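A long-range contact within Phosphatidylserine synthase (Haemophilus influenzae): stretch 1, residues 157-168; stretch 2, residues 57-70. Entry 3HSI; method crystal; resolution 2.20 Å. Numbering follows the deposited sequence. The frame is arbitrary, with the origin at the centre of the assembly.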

# COMPACT_ATOMS: atom_id res chain seq x y z
N ALA C 157 18.57 13.77 -8.99
CA ALA C 157 18.85 14.78 -7.94
C ALA C 157 17.68 15.74 -7.74
O ALA C 157 17.04 16.15 -8.72
CB ALA C 157 20.09 15.58 -8.29
N SER C 158 17.41 16.12 -6.49
CA SER C 158 16.51 17.26 -6.21
C SER C 158 17.35 18.52 -6.07
O SER C 158 18.56 18.48 -6.30
CB SER C 158 15.73 17.03 -4.94
OG SER C 158 14.80 16.00 -5.11
N ILE C 159 16.70 19.64 -5.71
CA ILE C 159 17.41 20.91 -5.54
C ILE C 159 17.53 21.18 -4.04
O ILE C 159 16.55 21.51 -3.38
CB ILE C 159 16.69 22.13 -6.21
CG1 ILE C 159 16.35 21.84 -7.68
CG2 ILE C 159 17.51 23.43 -6.08
CD1 ILE C 159 17.54 21.93 -8.61
N ASN C 160 18.74 20.98 -3.52
CA ASN C 160 19.11 21.43 -2.16
C ASN C 160 20.64 21.51 -2.10
O ASN C 160 21.30 21.20 -3.09
CB ASN C 160 18.54 20.49 -1.07
CG ASN C 160 19.19 19.15 -1.08
OD1 ASN C 160 20.16 18.92 -1.80
ND2 ASN C 160 18.67 18.22 -0.27
N ASN C 161 21.19 21.90 -0.95
CA ASN C 161 22.65 22.03 -0.78
C ASN C 161 23.48 20.80 -1.16
O ASN C 161 24.48 20.90 -1.89
CB ASN C 161 23.00 22.44 0.67
CG ASN C 161 22.55 23.86 1.01
OD1 ASN C 161 22.36 24.70 0.13
ND2 ASN C 161 22.36 24.12 2.29
N VAL C 162 23.11 19.64 -0.62
CA VAL C 162 23.93 18.46 -0.88
C VAL C 162 23.95 18.00 -2.35
O VAL C 162 25.01 17.75 -2.90
CB VAL C 162 23.78 17.31 0.19
CG1 VAL C 162 24.36 17.79 1.52
CG2 VAL C 162 22.32 16.83 0.34
N TYR C 163 22.79 18.02 -3.01
CA TYR C 163 22.73 17.60 -4.42
C TYR C 163 23.52 18.53 -5.34
O TYR C 163 24.00 18.10 -6.40
CB TYR C 163 21.28 17.49 -4.92
CG TYR C 163 20.52 16.25 -4.49
CD1 TYR C 163 19.39 16.34 -3.68
CD2 TYR C 163 20.93 14.98 -4.91
CE1 TYR C 163 18.68 15.18 -3.29
CE2 TYR C 163 20.25 13.83 -4.54
CZ TYR C 163 19.11 13.93 -3.74
OH TYR C 163 18.45 12.77 -3.38
N LEU C 164 23.65 19.80 -4.95
CA LEU C 164 24.38 20.76 -5.78
C LEU C 164 25.78 21.11 -5.24
O LEU C 164 26.47 22.01 -5.77
CB LEU C 164 23.53 22.03 -5.94
CG LEU C 164 22.48 22.00 -7.06
CD1 LEU C 164 21.65 20.75 -7.04
CD2 LEU C 164 21.57 23.18 -6.95
N HIS C 165 26.21 20.38 -4.19
CA HIS C 165 27.49 20.61 -3.54
C HIS C 165 27.65 22.09 -3.17
O HIS C 165 28.66 22.71 -3.51
CB HIS C 165 28.63 20.17 -4.46
CG HIS C 165 29.88 19.85 -3.73
ND1 HIS C 165 30.90 19.12 -4.29
CD2 HIS C 165 30.28 20.13 -2.46
CE1 HIS C 165 31.88 18.99 -3.41
NE2 HIS C 165 31.52 19.58 -2.29
N GLN C 166 26.67 22.64 -2.46
CA GLN C 166 26.74 24.04 -2.06
C GLN C 166 27.94 24.36 -1.15
O GLN C 166 28.58 25.42 -1.32
CB GLN C 166 25.43 24.48 -1.40
CG GLN C 166 25.29 26.01 -1.24
CD GLN C 166 25.08 26.71 -2.57
OE1 GLN C 166 24.97 26.06 -3.62
NE2 GLN C 166 25.01 28.03 -2.55
N PHE C 167 28.22 23.51 -0.17
CA PHE C 167 29.37 23.74 0.71
C PHE C 167 30.34 22.57 0.59
O PHE C 167 30.73 22.23 -0.53
CB PHE C 167 28.95 24.08 2.16
CG PHE C 167 27.98 25.25 2.23
CD1 PHE C 167 26.60 25.03 2.37
CD2 PHE C 167 28.44 26.56 2.08
CE1 PHE C 167 25.69 26.11 2.40
CE2 PHE C 167 27.54 27.67 2.11
CZ PHE C 167 26.17 27.45 2.27
N GLU C 168 30.70 21.94 1.69
CA GLU C 168 31.66 20.85 1.65
C GLU C 168 31.01 19.51 1.33
O GLU C 168 31.56 18.71 0.59
CB GLU C 168 32.44 20.79 2.97
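Stretch 2, residues 57-70: ALYWQKDEAGQEIL

Ile-159 is the apolar centre, with 113 Å² covered by stretch 2. Its CG2 lies 3.8 Å from the centroid of the five-membered ring of Trp-60, 11° off the ring normal, hence over the face, and 4.1 Å from Ile-69 CG1. Leu-164 extends this patch, its CD2 3.7 Å from Ile-69 CG1 and 4.0 Å from Ala-65 CB.

Around this apolar centre the backbones, both extended, form a single bridge between Ile-159 and Trp-60 (CA to CA 4.6 Å). Ile-159 N donates to Tyr-59 O (3.3 Å, 176°), and Gln-61 N donates to Ile-159 O (2.8 Å, 174°). The two chains run in the same direction: by CA atoms, Ser-158 is nearest Ala-57 (5.5 Å), Asn-160 nearest Gln-61 (5.1 Å) and Asn-161 nearest Ala-65 (5.0 Å). At the early end, Ser-158 CB sits 3.8 Å from the centroid of the Tyr-59 ring, over its face.

Beyond the bridge, stretch 2 turns into a helix from Glu-64 onward, and polar bonds gather around its start while Ala-65 and Ile-69 keep the apolar packing. Asp-63, the N-cap, accepts from Gly-66 N through OD1 (3.1 Å) and from Asn-161 N through OD2 (2.8 Å). Asn-161 OD1 accepts from Ala-65 N (2.9 Å), while its ND2 donates to Glu-64 OE1 (3.1 Å). Farther along the helix, Gln-166 NE2 donates to Glu-68 OE1 (3.1 Å, 167°).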

# COMPACT_ATOMS: atom_id res chain seq x y z
N ALA C 57 10.82 17.49 -10.05
CA ALA C 57 11.78 16.99 -9.07
C ALA C 57 10.97 16.53 -7.87
O ALA C 57 9.78 16.85 -7.77
CB ALA C 57 12.79 18.08 -8.69
N LEU C 58 11.57 15.71 -7.01
CA LEU C 58 10.90 15.32 -5.77
C LEU C 58 10.69 16.58 -4.91
O LEU C 58 9.58 16.84 -4.43
CB LEU C 58 11.72 14.29 -5.01
CG LEU C 58 11.11 13.83 -3.66
CD1 LEU C 58 9.68 13.26 -3.80
CD2 LEU C 58 12.04 12.80 -2.93
N TYR C 59 11.72 17.39 -4.76
CA TYR C 59 11.55 18.61 -4.00
C TYR C 59 12.51 19.68 -4.44
O TYR C 59 13.47 19.40 -5.15
CB TYR C 59 11.67 18.35 -2.50
CG TYR C 59 12.99 17.76 -2.02
CD1 TYR C 59 14.01 18.58 -1.56
CD2 TYR C 59 13.18 16.38 -1.96
CE1 TYR C 59 15.19 18.05 -1.07
CE2 TYR C 59 14.35 15.83 -1.48
CZ TYR C 59 15.36 16.68 -1.04
OH TYR C 59 16.54 16.17 -0.55
N TRP C 60 12.23 20.91 -4.02
CA TRP C 60 13.10 22.02 -4.24
C TRP C 60 13.14 22.76 -2.90
O TRP C 60 12.17 23.39 -2.48
CB TRP C 60 12.56 22.87 -5.37
CG TRP C 60 13.38 24.03 -5.75
CD1 TRP C 60 14.05 24.88 -4.91
CD2 TRP C 60 13.57 24.54 -7.07
NE1 TRP C 60 14.65 25.88 -5.64
CE2 TRP C 60 14.37 25.69 -6.97
CE3 TRP C 60 13.12 24.13 -8.34
CZ2 TRP C 60 14.75 26.45 -8.09
CZ3 TRP C 60 13.49 24.89 -9.46
CH2 TRP C 60 14.31 26.02 -9.32
N GLN C 61 14.29 22.66 -2.23
CA GLN C 61 14.41 23.06 -0.83
C GLN C 61 14.70 24.55 -0.68
O GLN C 61 15.43 25.14 -1.47
CB GLN C 61 15.54 22.26 -0.19
CG GLN C 61 15.71 22.42 1.29
CD GLN C 61 14.58 21.74 2.07
OE1 GLN C 61 13.93 20.81 1.58
NE2 GLN C 61 14.34 22.21 3.27
N LYS C 62 14.15 25.14 0.37
CA LYS C 62 14.42 26.53 0.71
C LYS C 62 15.86 26.88 1.17
O LYS C 62 16.08 27.98 1.65
CB LYS C 62 13.46 26.95 1.82
CG LYS C 62 13.51 26.02 3.03
CD LYS C 62 12.66 26.52 4.19
CE LYS C 62 13.17 25.86 5.49
NZ LYS C 62 12.64 26.51 6.72
N ASP C 63 16.83 25.99 1.06
CA ASP C 63 18.15 26.29 1.61
C ASP C 63 18.94 27.19 0.63
O ASP C 63 18.36 27.76 -0.29
CB ASP C 63 18.89 25.00 1.95
CG ASP C 63 19.06 24.08 0.73
OD1 ASP C 63 18.94 24.59 -0.41
OD2 ASP C 63 19.34 22.87 0.91
N GLU C 64 20.25 27.32 0.83
CA GLU C 64 21.04 28.31 0.04
C GLU C 64 21.17 27.98 -1.44
O GLU C 64 21.17 28.89 -2.27
CB GLU C 64 22.42 28.52 0.64
CG GLU C 64 22.39 29.18 1.99
CD GLU C 64 22.39 28.18 3.16
OE1 GLU C 64 21.86 27.05 3.05
OE2 GLU C 64 22.94 28.55 4.22
N ALA C 65 21.33 26.70 -1.75
CA ALA C 65 21.33 26.25 -3.15
C ALA C 65 19.95 26.48 -3.82
O ALA C 65 19.86 27.02 -4.93
CB ALA C 65 21.77 24.78 -3.25
N GLY C 66 18.88 26.10 -3.12
CA GLY C 66 17.51 26.36 -3.61
C GLY C 66 17.31 27.82 -3.99
O GLY C 66 16.71 28.12 -5.02
N GLN C 67 17.84 28.71 -3.15
CA GLN C 67 17.68 30.13 -3.29
C GLN C 67 18.48 30.66 -4.47
O GLN C 67 18.00 31.50 -5.22
CB GLN C 67 18.11 30.85 -2.00
CG GLN C 67 17.96 32.38 -2.05
CD GLN C 67 16.50 32.84 -2.02
OE1 GLN C 67 15.79 32.62 -1.03
NE2 GLN C 67 16.04 33.46 -3.12
N GLU C 68 19.71 30.17 -4.62
CA GLU C 68 20.56 30.57 -5.74
C GLU C 68 19.89 30.14 -7.05
O GLU C 68 19.83 30.93 -8.00
CB GLU C 68 21.92 29.93 -5.61
CG GLU C 68 22.96 30.54 -6.55
CD GLU C 68 24.34 29.93 -6.40
OE1 GLU C 68 24.60 29.20 -5.40
OE2 GLU C 68 25.18 30.19 -7.29
N ILE C 69 19.34 28.94 -7.10
CA ILE C 69 18.72 28.49 -8.35
C ILE C 69 17.46 29.29 -8.64
O ILE C 69 17.28 29.75 -9.77
CB ILE C 69 18.45 26.96 -8.41
CG1 ILE C 69 19.74 26.16 -8.19
CG2 ILE C 69 17.81 26.58 -9.74
CD1 ILE C 69 20.98 26.69 -8.96
N LEU C 70 16.62 29.48 -7.62
CA LEU C 70 15.37 30.23 -7.82
C LEU C 70 15.63 31.68 -8.21
O LEU C 70 14.91 32.24 -9.03
CB LEU C 70 14.48 30.13 -6.60
CG LEU C 70 13.05 30.66 -6.73
CD1 LEU C 70 12.38 30.07 -7.97
CD2 LEU C 70 12.24 30.38 -5.47
O HOH W 1 14.17 14.83 -7.98